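Local coordinates for protein arginyl-trna synthetase (Thermus thermophilus, PDB 1IQ0) that probably joins L-arginine to its cognate tRNA(Arg) at the expense of ATP, releasing AMP and diphosphate, as a monomeric class I aminoacyl-tRNA synthetase, at residues Tyr302-Met313 / His359-Leu368; Arg27-Tyr36 / Arg503-Asp511. All blocks are in the same frame, centred on the assembly; numbering follows the deposited sequence.

Contact 1: Tyr302-Met313 / His359-Leu368; sequences YAKDIAFQFWKM and HPQALVRAAL
Tyr302 lies against Leu363 with its CB and the near part of its ring: Tyr302 CD2 stands 3.5 Å from Leu363 CD2, and the other methyl, CD1, also reaches the tyrosine CB. Leu363 carries CG opposite its own backbone N (chi1 172°), which puts CD1 between Tyr302 CB and Ile306 CD1 and turns CD2 onto the tyrosine ring. Further out, the Tyr302 ring meets His359 rim to rim, their planes 69° apart, with Tyr302 CE2 3.3 Å from His359 CD2, while the hydroxyl reaches Pro360 CD. With an alanine at Tyr302 the ring would be gone, and Leu363 CD2 would probably lose cover on that side while the imidazole, already poorly ordered, became freer to turn. Asp305 OD2 sits over one face of the same imidazole, off toward its rim and 3.1 Å from His359 CD2; the carboxylate plane is perpendicular to the ring, and no hydrogen bond forms. One turn on, Ile306 packs CD1 and CG1 on the methyl of Ala367, with Ile306 CD1 3.6 Å from Ala367 CB. Phe310 and Leu368 run antiparallel alongside one another, Phe310 CE2 being 3.7 Å from Leu368 CD2, and Met313 SD rests on the other methyl, Leu368 CD1. Gln309 lays its CG across Val364, while its amide NE2 is bonded to Thr349 OG1 and only weakly to Met313 SD. The axes of segments 302-312 and 361-368 approach to 9.7 Å and cross at -57°. Helix 301-312 thus packs against helix 361-370, which follows strand 348-354 and leads on to the neighbouring parallel strand 380-390, the beta-alpha-beta crossover of the Rossmann-like catalytic domain of class I synthetases.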
loop_
_atom_site.group_PDB
_atom_site.type_symbol
_atom_site.label_atom_id
_atom_site.label_comp_id
_atom_site.label_asym_id
_atom_site.label_seq_id
_atom_site.Cartn_x
_atom_site.Cartn_y
_atom_site.Cartn_z
ATOM N N TYR A 302 11.900 13.232 18.132
ATOM C CA TYR A 302 12.843 13.087 17.030
ATOM C C TYR A 302 13.947 12.093 17.392
ATOM O O TYR A 302 14.314 11.250 16.584
ATOM C CB TYR A 302 13.449 14.450 16.676
ATOM C CG TYR A 302 12.478 15.385 15.976
ATOM C CD1 TYR A 302 12.836 16.703 15.676
ATOM C CD2 TYR A 302 11.211 14.941 15.584
ATOM C CE1 TYR A 302 11.958 17.551 14.998
ATOM C CE2 TYR A 302 10.330 15.777 14.909
ATOM C CZ TYR A 302 10.707 17.077 14.618
ATOM O OH TYR A 302 9.832 17.889 13.934
ATOM N N ALA A 303 14.468 12.189 18.611
ATOM C CA ALA A 303 15.514 11.278 19.053
ATOM C C ALA A 303 14.952 9.854 19.093
ATOM O O ALA A 303 15.610 8.906 18.664
ATOM C CB ALA A 303 16.027 11.690 20.438
ATOM N N LYS A 304 13.731 9.706 19.599
ATOM C CA LYS A 304 13.108 8.388 19.673
ATOM C C LYS A 304 12.822 7.812 18.286
ATOM O O LYS A 304 12.950 6.601 18.085
ATOM C CB LYS A 304 11.820 8.439 20.509
ATOM C CG LYS A 304 12.067 8.764 21.985
ATOM C CD LYS A 304 10.871 8.419 22.875
ATOM C CE LYS A 304 10.557 6.923 22.845
ATOM N NZ LYS A 304 11.719 6.048 23.236
ATOM N N ASP A 305 12.436 8.663 17.331
ATOM C CA ASP A 305 12.174 8.180 15.972
ATOM C C ASP A 305 13.481 7.684 15.364
ATOM O O ASP A 305 13.511 6.667 14.671
ATOM C CB ASP A 305 11.586 9.283 15.083
ATOM C CG ASP A 305 10.145 9.625 15.445
ATOM O OD1 ASP A 305 9.443 8.748 15.992
ATOM O OD2 ASP A 305 9.710 10.763 15.169
ATOM N N ILE A 306 14.566 8.407 15.630
ATOM C CA ILE A 306 15.873 8.010 15.119
ATOM C C ILE A 306 16.298 6.651 15.687
ATOM O O ILE A 306 16.735 5.774 14.944
ATOM C CB ILE A 306 16.948 9.073 15.455
ATOM C CG1 ILE A 306 16.675 10.343 14.648
ATOM C CG2 ILE A 306 18.349 8.542 15.121
ATOM C CD1 ILE A 306 17.493 11.547 15.107
ATOM N N ALA A 307 16.157 6.483 17.000
ATOM C CA ALA A 307 16.520 5.234 17.670
ATOM C C ALA A 307 15.821 4.035 17.025
ATOM O O ALA A 307 16.458 3.043 16.674
ATOM C CB ALA A 307 16.148 5.306 19.159
ATOM N N PHE A 308 14.503 4.146 16.879
ATOM C CA PHE A 308 13.678 3.099 16.292
ATOM C C PHE A 308 14.090 2.825 14.839
ATOM O O PHE A 308 14.181 1.674 14.420
ATOM C CB PHE A 308 12.202 3.515 16.379
ATOM C CG PHE A 308 11.225 2.407 16.071
ATOM C CD1 PHE A 308 11.507 1.090 16.416
ATOM C CD2 PHE A 308 9.987 2.698 15.495
ATOM C CE1 PHE A 308 10.565 0.077 16.194
ATOM C CE2 PHE A 308 9.044 1.695 15.273
ATOM C CZ PHE A 308 9.333 0.385 15.623
ATOM N N GLN A 309 14.333 3.883 14.073
ATOM C CA GLN A 309 14.764 3.732 12.683
ATOM C C GLN A 309 16.081 2.953 12.644
ATOM O O GLN A 309 16.281 2.108 11.779
ATOM C CB GLN A 309 14.982 5.103 12.038
ATOM C CG GLN A 309 15.399 5.064 10.570
ATOM C CD GLN A 309 14.290 4.551 9.660
ATOM O OE1 GLN A 309 13.117 4.865 9.861
ATOM N NE2 GLN A 309 14.662 3.773 8.647
ATOM N N PHE A 310 16.979 3.255 13.577
ATOM C CA PHE A 310 18.268 2.574 13.644
ATOM C C PHE A 310 18.102 1.070 13.858
ATOM O O PHE A 310 18.818 0.268 13.256
ATOM C CB PHE A 310 19.131 3.171 14.767
ATOM C CG PHE A 310 19.865 4.435 14.376
ATOM C CD1 PHE A 310 20.803 5.001 15.239
ATOM C CD2 PHE A 310 19.631 5.054 13.150
ATOM C CE1 PHE A 310 21.498 6.159 14.893
ATOM C CE2 PHE A 310 20.324 6.217 12.793
ATOM C CZ PHE A 310 21.261 6.771 13.668
ATOM N N TRP A 311 17.154 0.691 14.712
ATOM C CA TRP A 311 16.902 -0.717 14.986
ATOM C C TRP A 311 16.329 -1.393 13.747
ATOM O O TRP A 311 16.728 -2.497 13.397
ATOM C CB TRP A 311 15.918 -0.874 16.147
ATOM C CG TRP A 311 15.445 -2.296 16.323
ATOM C CD1 TRP A 311 16.107 -3.318 16.952
ATOM C CD2 TRP A 311 14.236 -2.866 15.799
ATOM N NE1 TRP A 311 15.380 -4.491 16.848
ATOM C CE2 TRP A 311 14.232 -4.238 16.145
ATOM C CE3 TRP A 311 13.160 -2.349 15.066
ATOM C CZ2 TRP A 311 13.192 -5.099 15.783
ATOM C CZ3 TRP A 311 12.122 -3.205 14.705
ATOM C CH2 TRP A 311 12.146 -4.563 15.063
ATOM N N LYS A 312 15.391 -0.723 13.088
ATOM C CA LYS A 312 14.763 -1.267 11.884
ATOM C C LYS A 312 15.797 -1.645 10.831
ATOM O O LYS A 312 15.650 -2.661 10.149
ATOM C CB LYS A 312 13.792 -0.251 11.276
ATOM C CG LYS A 312 12.511 -0.017 12.073
ATOM C CD LYS A 312 11.577 0.927 11.315
ATOM C CE LYS A 312 10.219 1.075 11.997
ATOM N NZ LYS A 312 9.388 2.075 11.252
ATOM N N MET A 313 16.841 -0.828 10.702
ATOM C CA MET A 313 17.878 -1.088 9.712
ATOM C C MET A 313 19.093 -1.850 10.253
ATOM O O MET A 313 20.123 -1.924 9.592
ATOM C CB MET A 313 18.305 0.231 9.043
ATOM C CG MET A 313 17.160 0.878 8.232
ATOM S SD MET A 313 17.522 2.499 7.524
ATOM C CE MET A 313 16.820 2.306 5.817
ATOM N N HIS A 359 6.438 13.495 10.885
ATOM C CA HIS A 359 7.733 14.112 11.149
ATOM C C HIS A 359 8.499 14.197 9.829
ATOM O O HIS A 359 8.355 13.335 8.961
ATOM C CB HIS A 359 8.531 13.277 12.154
ATOM C CG HIS A 359 7.807 13.019 13.441
ATOM N ND1 HIS A 359 6.648 12.278 13.507
ATOM C CD2 HIS A 359 8.088 13.390 14.712
ATOM C CE1 HIS A 359 6.245 12.204 14.764
ATOM N NE2 HIS A 359 7.102 12.870 15.515
ATOM N N PRO A 360 9.331 15.238 9.661
ATOM C CA PRO A 360 10.114 15.423 8.434
ATOM C C PRO A 360 11.123 14.306 8.151
ATOM O O PRO A 360 11.943 13.969 9.007
ATOM C CB PRO A 360 10.787 16.773 8.661
ATOM C CG PRO A 360 10.989 16.793 10.145
ATOM C CD PRO A 360 9.662 16.278 10.652
ATOM N N GLN A 361 11.057 13.742 6.947
ATOM C CA GLN A 361 11.969 12.674 6.543
ATOM C C GLN A 361 13.405 13.150 6.691
ATOM O O GLN A 361 14.326 12.350 6.875
ATOM C CB GLN A 361 11.719 12.270 5.088
ATOM C CG GLN A 361 10.390 11.575 4.849
ATOM C CD GLN A 361 10.212 11.143 3.405
ATOM O OE1 GLN A 361 11.035 10.404 2.862
ATOM N NE2 GLN A 361 9.134 11.599 2.777
ATOM N N ALA A 362 13.586 14.464 6.607
ATOM C CA ALA A 362 14.900 15.073 6.735
ATOM C C ALA A 362 15.589 14.627 8.026
ATOM O O ALA A 362 16.809 14.450 8.056
ATOM C CB ALA A 362 14.769 16.596 6.711
ATOM N N LEU A 363 14.798 14.452 9.084
ATOM C CA LEU A 363 15.308 14.031 10.390
ATOM C C LEU A 363 16.072 12.709 10.357
ATOM O O LEU A 363 17.272 12.678 10.624
ATOM C CB LEU A 363 14.162 13.912 11.406
ATOM C CG LEU A 363 14.508 13.289 12.771
ATOM C CD1 LEU A 363 15.329 14.255 13.622
ATOM C CD2 LEU A 363 13.223 12.923 13.488
ATOM N N VAL A 364 15.383 11.615 10.042
ATOM C CA VAL A 364 16.050 10.315 10.020
ATOM C C VAL A 364 17.073 10.248 8.904
ATOM O O VAL A 364 18.126 9.619 9.049
ATOM C CB VAL A 364 15.044 9.145 9.860
ATOM C CG1 VAL A 364 13.942 9.268 10.893
ATOM C CG2 VAL A 364 14.485 9.122 8.460
ATOM N N ARG A 365 16.763 10.907 7.793
ATOM C CA ARG A 365 17.665 10.940 6.648
ATOM C C ARG A 365 19.015 11.473 7.108
ATOM O O ARG A 365 20.048 10.825 6.930
ATOM C CB ARG A 365 17.108 11.855 5.553
ATOM C CG ARG A 365 16.634 11.136 4.297
ATOM C CD ARG A 365 15.416 10.260 4.560
ATOM N NE ARG A 365 15.004 9.521 3.367
ATOM C CZ ARG A 365 14.573 10.083 2.241
ATOM N NH1 ARG A 365 14.489 11.403 2.142
ATOM N NH2 ARG A 365 14.225 9.323 1.209
ATOM N N ALA A 366 18.990 12.659 7.711
ATOM C CA ALA A 366 20.203 13.305 8.197
ATOM C C ALA A 366 20.864 12.485 9.292
ATOM O O ALA A 366 22.091 12.389 9.343
ATOM C CB ALA A 366 19.875 14.702 8.722
ATOM N N ALA A 367 20.047 11.896 10.166
ATOM C CA ALA A 367 20.568 11.090 11.259
ATOM C C ALA A 367 21.303 9.874 10.710
ATOM O O ALA A 367 22.400 9.537 11.171
ATOM C CB ALA A 367 19.434 10.660 12.186
ATOM N N LEU A 368 20.702 9.210 9.729
ATOM C CA LEU A 368 21.343 8.046 9.132
ATOM C C LEU A 368 22.662 8.445 8.455
ATOM O O LEU A 368 23.649 7.725 8.550
ATOM C CB LEU A 368 20.405 7.373 8.122
ATOM C CG LEU A 368 19.286 6.506 8.706
ATOM C CD1 LEU A 368 18.235 6.246 7.641
ATOM C CD2 LEU A 368 19.863 5.193 9.229
#

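Contact 2: Arg27-Tyr36 / Arg503-Asp511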
loop_
_atom_site.group_PDB
_atom_site.type_symbol
_atom_site.label_atom_id
_atom_site.label_comp_id
_atom_site.label_asym_id
_atom_site.label_seq_id
_atom_site.Cartn_x
_atom_site.Cartn_y
_atom_site.Cartn_z
ATOM N N ARG A 27 1.917 3.025 -23.705
ATOM C CA ARG A 27 0.930 2.731 -24.733
ATOM C C ARG A 27 0.870 3.861 -25.750
ATOM O O ARG A 27 0.775 5.034 -25.385
ATOM C CB ARG A 27 -0.449 2.521 -24.097
ATOM C CG ARG A 27 -0.591 1.185 -23.370
ATOM C CD ARG A 27 -0.564 0.036 -24.366
ATOM N NE ARG A 27 -1.756 0.032 -25.207
ATOM C CZ ARG A 27 -2.946 -0.430 -24.824
ATOM N NH1 ARG A 27 -3.103 -0.935 -23.608
ATOM N NH2 ARG A 27 -3.979 -0.392 -25.659
ATOM N N ALA A 28 0.930 3.502 -27.027
ATOM C CA ALA A 28 0.885 4.483 -28.105
ATOM C C ALA A 28 -0.518 5.065 -28.268
ATOM O O ALA A 28 -1.505 4.446 -27.867
ATOM C CB ALA A 28 1.339 3.836 -29.416
ATOM N N PRO A 29 -0.619 6.263 -28.870
ATOM C CA PRO A 29 -1.892 6.953 -29.100
ATOM C C PRO A 29 -3.011 6.026 -29.568
ATOM O O PRO A 29 -2.758 4.977 -30.167
ATOM C CB PRO A 29 -1.526 7.997 -30.145
ATOM C CG PRO A 29 -0.145 8.378 -29.732
ATOM C CD PRO A 29 0.498 7.035 -29.450
ATOM N N LYS A 30 -4.247 6.428 -29.289
ATOM C CA LYS A 30 -5.423 5.652 -29.661
ATOM C C LYS A 30 -5.529 5.448 -31.168
ATOM O O LYS A 30 -5.856 6.374 -31.911
ATOM C CB LYS A 30 -6.690 6.338 -29.143
ATOM C CG LYS A 30 -6.741 6.477 -27.630
ATOM C CD LYS A 30 -8.043 7.116 -27.175
ATOM C CE LYS A 30 -8.085 7.261 -25.663
ATOM N NZ LYS A 30 -6.960 8.096 -25.159
ATOM N N ASP A 31 -5.252 4.224 -31.607
ATOM C CA ASP A 31 -5.310 3.869 -33.019
ATOM C C ASP A 31 -4.354 4.699 -33.870
ATOM O O ASP A 31 -4.767 5.385 -34.804
ATOM C CB ASP A 31 -6.741 4.017 -33.540
ATOM C CG ASP A 31 -7.699 3.033 -32.892
ATOM O OD1 ASP A 31 -7.449 1.813 -32.984
ATOM O OD2 ASP A 31 -8.700 3.479 -32.292
ATOM N N LYS A 32 -3.072 4.628 -33.532
ATOM C CA LYS A 32 -2.032 5.352 -34.252
ATOM C C LYS A 32 -0.927 4.373 -34.651
ATOM O O LYS A 32 -1.068 3.165 -34.458
ATOM C CB LYS A 32 -1.469 6.479 -33.376
ATOM C CG LYS A 32 -2.134 7.835 -33.599
ATOM C CD LYS A 32 -3.627 7.783 -33.320
ATOM C CE LYS A 32 -4.294 9.124 -33.578
ATOM N NZ LYS A 32 -5.755 9.069 -33.286
ATOM N N PRO A 33 0.180 4.876 -35.223
ATOM C CA PRO A 33 1.272 3.987 -35.630
ATOM C C PRO A 33 1.884 3.128 -34.524
ATOM O O PRO A 33 2.922 3.483 -33.969
ATOM C CB PRO A 33 2.293 4.952 -36.228
ATOM C CG PRO A 33 1.435 6.019 -36.809
ATOM C CD PRO A 33 0.424 6.246 -35.712
ATOM N N GLY A 34 1.245 2.006 -34.200
ATOM C CA GLY A 34 1.800 1.125 -33.189
ATOM C C GLY A 34 1.050 0.911 -31.887
ATOM O O GLY A 34 0.008 1.508 -31.631
ATOM N N ASP A 35 1.614 0.048 -31.048
ATOM C CA ASP A 35 1.026 -0.283 -29.765
ATOM C C ASP A 35 1.767 0.386 -28.621
ATOM O O ASP A 35 1.155 0.825 -27.641
ATOM C CB ASP A 35 1.047 -1.796 -29.577
ATOM C CG ASP A 35 0.380 -2.527 -30.727
ATOM O OD1 ASP A 35 -0.774 -2.185 -31.053
ATOM O OD2 ASP A 35 1.002 -3.441 -31.302
ATOM N N TYR A 36 3.090 0.456 -28.753
ATOM C CA TYR A 36 3.945 1.058 -27.738
ATOM C C TYR A 36 4.894 2.080 -28.343
ATOM O O TYR A 36 5.301 1.967 -29.497
ATOM C CB TYR A 36 4.766 -0.019 -27.025
ATOM C CG TYR A 36 3.940 -0.970 -26.194
ATOM C CD1 TYR A 36 3.787 -2.303 -26.566
ATOM C CD2 TYR A 36 3.301 -0.532 -25.039
ATOM C CE1 TYR A 36 3.010 -3.179 -25.803
ATOM C CE2 TYR A 36 2.527 -1.395 -24.274
ATOM C CZ TYR A 36 2.386 -2.717 -24.661
ATOM O OH TYR A 36 1.619 -3.565 -23.899
ATOM N N ARG A 503 -7.456 -8.801 -29.982
ATOM C CA ARG A 503 -6.191 -8.076 -29.964
ATOM C C ARG A 503 -6.203 -6.913 -28.983
ATOM O O ARG A 503 -5.306 -6.783 -28.155
ATOM C CB ARG A 503 -5.856 -7.564 -31.368
ATOM C CG ARG A 503 -4.505 -6.863 -31.455
ATOM C CD ARG A 503 -4.257 -6.258 -32.830
ATOM N NE ARG A 503 -3.139 -5.316 -32.808
ATOM C CZ ARG A 503 -1.863 -5.666 -32.702
ATOM N NH1 ARG A 503 -1.532 -6.947 -32.615
ATOM N NH2 ARG A 503 -0.917 -4.739 -32.673
ATOM N N ALA A 504 -7.223 -6.066 -29.080
ATOM C CA ALA A 504 -7.350 -4.909 -28.200
ATOM C C ALA A 504 -7.385 -5.320 -26.728
ATOM O O ALA A 504 -6.736 -4.698 -25.894
ATOM C CB ALA A 504 -8.612 -4.113 -28.557
ATOM N N LEU A 505 -8.145 -6.360 -26.404
ATOM C CA LEU A 505 -8.233 -6.819 -25.023
ATOM C C LEU A 505 -6.912 -7.427 -24.551
ATOM O O LEU A 505 -6.461 -7.163 -23.441
ATOM C CB LEU A 505 -9.350 -7.852 -24.866
ATOM C CG LEU A 505 -9.491 -8.468 -23.468
ATOM C CD1 LEU A 505 -9.689 -7.364 -22.423
ATOM C CD2 LEU A 505 -10.671 -9.422 -23.455
ATOM N N ALA A 506 -6.302 -8.250 -25.395
ATOM C CA ALA A 506 -5.033 -8.877 -25.055
ATOM C C ALA A 506 -3.989 -7.802 -24.730
ATOM O O ALA A 506 -3.212 -7.942 -23.786
ATOM C CB ALA A 506 -4.561 -9.739 -26.215
ATOM N N LEU A 507 -3.988 -6.722 -25.512
ATOM C CA LEU A 507 -3.047 -5.628 -25.311
ATOM C C LEU A 507 -3.217 -4.976 -23.935
ATOM O O LEU A 507 -2.225 -4.640 -23.278
ATOM C CB LEU A 507 -3.210 -4.592 -26.419
ATOM C CG LEU A 507 -2.187 -3.462 -26.553
ATOM C CD1 LEU A 507 -0.757 -4.005 -26.555
ATOM C CD2 LEU A 507 -2.484 -2.716 -27.858
ATOM N N ASP A 508 -4.458 -4.795 -23.484
ATOM C CA ASP A 508 -4.655 -4.207 -22.160
ATOM C C ASP A 508 -4.102 -5.153 -21.102
ATOM O O ASP A 508 -3.608 -4.717 -20.063
ATOM C CB ASP A 508 -6.128 -3.923 -21.896
ATOM C CG ASP A 508 -6.636 -2.761 -22.714
ATOM O OD1 ASP A 508 -5.834 -1.840 -22.973
ATOM O OD2 ASP A 508 -7.824 -2.768 -23.092
ATOM N N LEU A 509 -4.172 -6.452 -21.379
ATOM C CA LEU A 509 -3.652 -7.448 -20.456
ATOM C C LEU A 509 -2.121 -7.380 -20.350
ATOM O O LEU A 509 -1.551 -7.741 -19.319
ATOM C CB LEU A 509 -4.081 -8.845 -20.901
ATOM C CG LEU A 509 -5.516 -9.225 -20.526
ATOM C CD1 LEU A 509 -5.942 -10.481 -21.279
ATOM C CD2 LEU A 509 -5.595 -9.443 -19.020
ATOM N N LEU A 510 -1.465 -6.911 -21.408
ATOM C CA LEU A 510 -0.010 -6.817 -21.415
ATOM C C LEU A 510 0.510 -5.685 -20.531
ATOM O O LEU A 510 1.711 -5.598 -20.291
ATOM C CB LEU A 510 0.528 -6.618 -22.839
ATOM C CG LEU A 510 0.294 -7.696 -23.908
ATOM C CD1 LEU A 510 1.273 -7.469 -25.047
ATOM C CD2 LEU A 510 0.501 -9.075 -23.341
ATOM N N ASP A 511 -0.390 -4.834 -20.048
ATOM C CA ASP A 511 -0.000 -3.714 -19.198
ATOM C C ASP A 511 -0.077 -4.007 -17.706
ATOM O O ASP A 511 0.306 -3.172 -16.890
ATOM C CB ASP A 511 -0.866 -2.490 -19.500
ATOM C CG ASP A 511 -0.672 -1.980 -20.901
ATOM O OD1 ASP A 511 0.466 -2.059 -21.405
ATOM O OD2 ASP A 511 -1.645 -1.485 -21.498
HETATM O O HOH W 1 -6.432 -2.100 -26.372
#
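The flat guanidinium of Arg27 is laid on Leu507, with Leu507 CG 3.5 Å above the middle of its plane. With this face covered, the polar edge is left for two carboxylates. Arg27 NH1 makes salt-bridge hydrogen bonds to Asp511 OD2 at 2.6 Å and to Asp508 OD1 at 2.9 Å; both oxygens lie practically in the guanidinium plane, and the bond to Asp508 is nearly straight (172°). The chain bends at chi2 and chi3, folding the arginine so that its CG and CD also pass close to Asp511. The other oxygen of Asp511, OD1, accepts a bond from Tyr36 OH at 3.1 Å, the hydroxyl lying 40° out of the carboxylate plane, and is shared with Arg3. Asp508 OD2 is held by Ser538. These pairs join the N-terminal domain to a helix of the DALR anticodon-binding domain, and the loop's end is shaped by a classic beta bulge in which Asp35 and Tyr36 face Phe80. The methyls of Leu507 reach on to two more side chains, CD1 to Tyr36 OH and CD2 to Asp35. Arg503, extended from CG to NE, brings its guanidinium edge to Asp35 in a salt bridge, Arg503 NH2 being 2.7 Å from Asp35 OD2 and 3.0 Å from OD1, the planes 50° apart; OD2 also accepts from Leu82 N. A water donates to Ala504 O and takes a weak bond from Arg27 NH2.

The centres of the two contacts are 45 Å apart, on opposite sides of the middle of the chain, and their nearest atoms are about 26 Å apart. They share no helix, strand or sheet. Along the chain the order is 27-36, 302-313, 359-368, 503-511. Contact 1 brings together two helices, 301-312 and 361-370, of the catalytic domain with its mixed sheet. Contact 2 joins the loop between strands 26-27 and 36-39 of the four-stranded antiparallel sheet, with its flanking strand residues, to helix 500-509. One contact thus packs two helices within a single domain, while the other joins the N-terminal and anticodon-binding domains across the intervening catalytic region of the sequence.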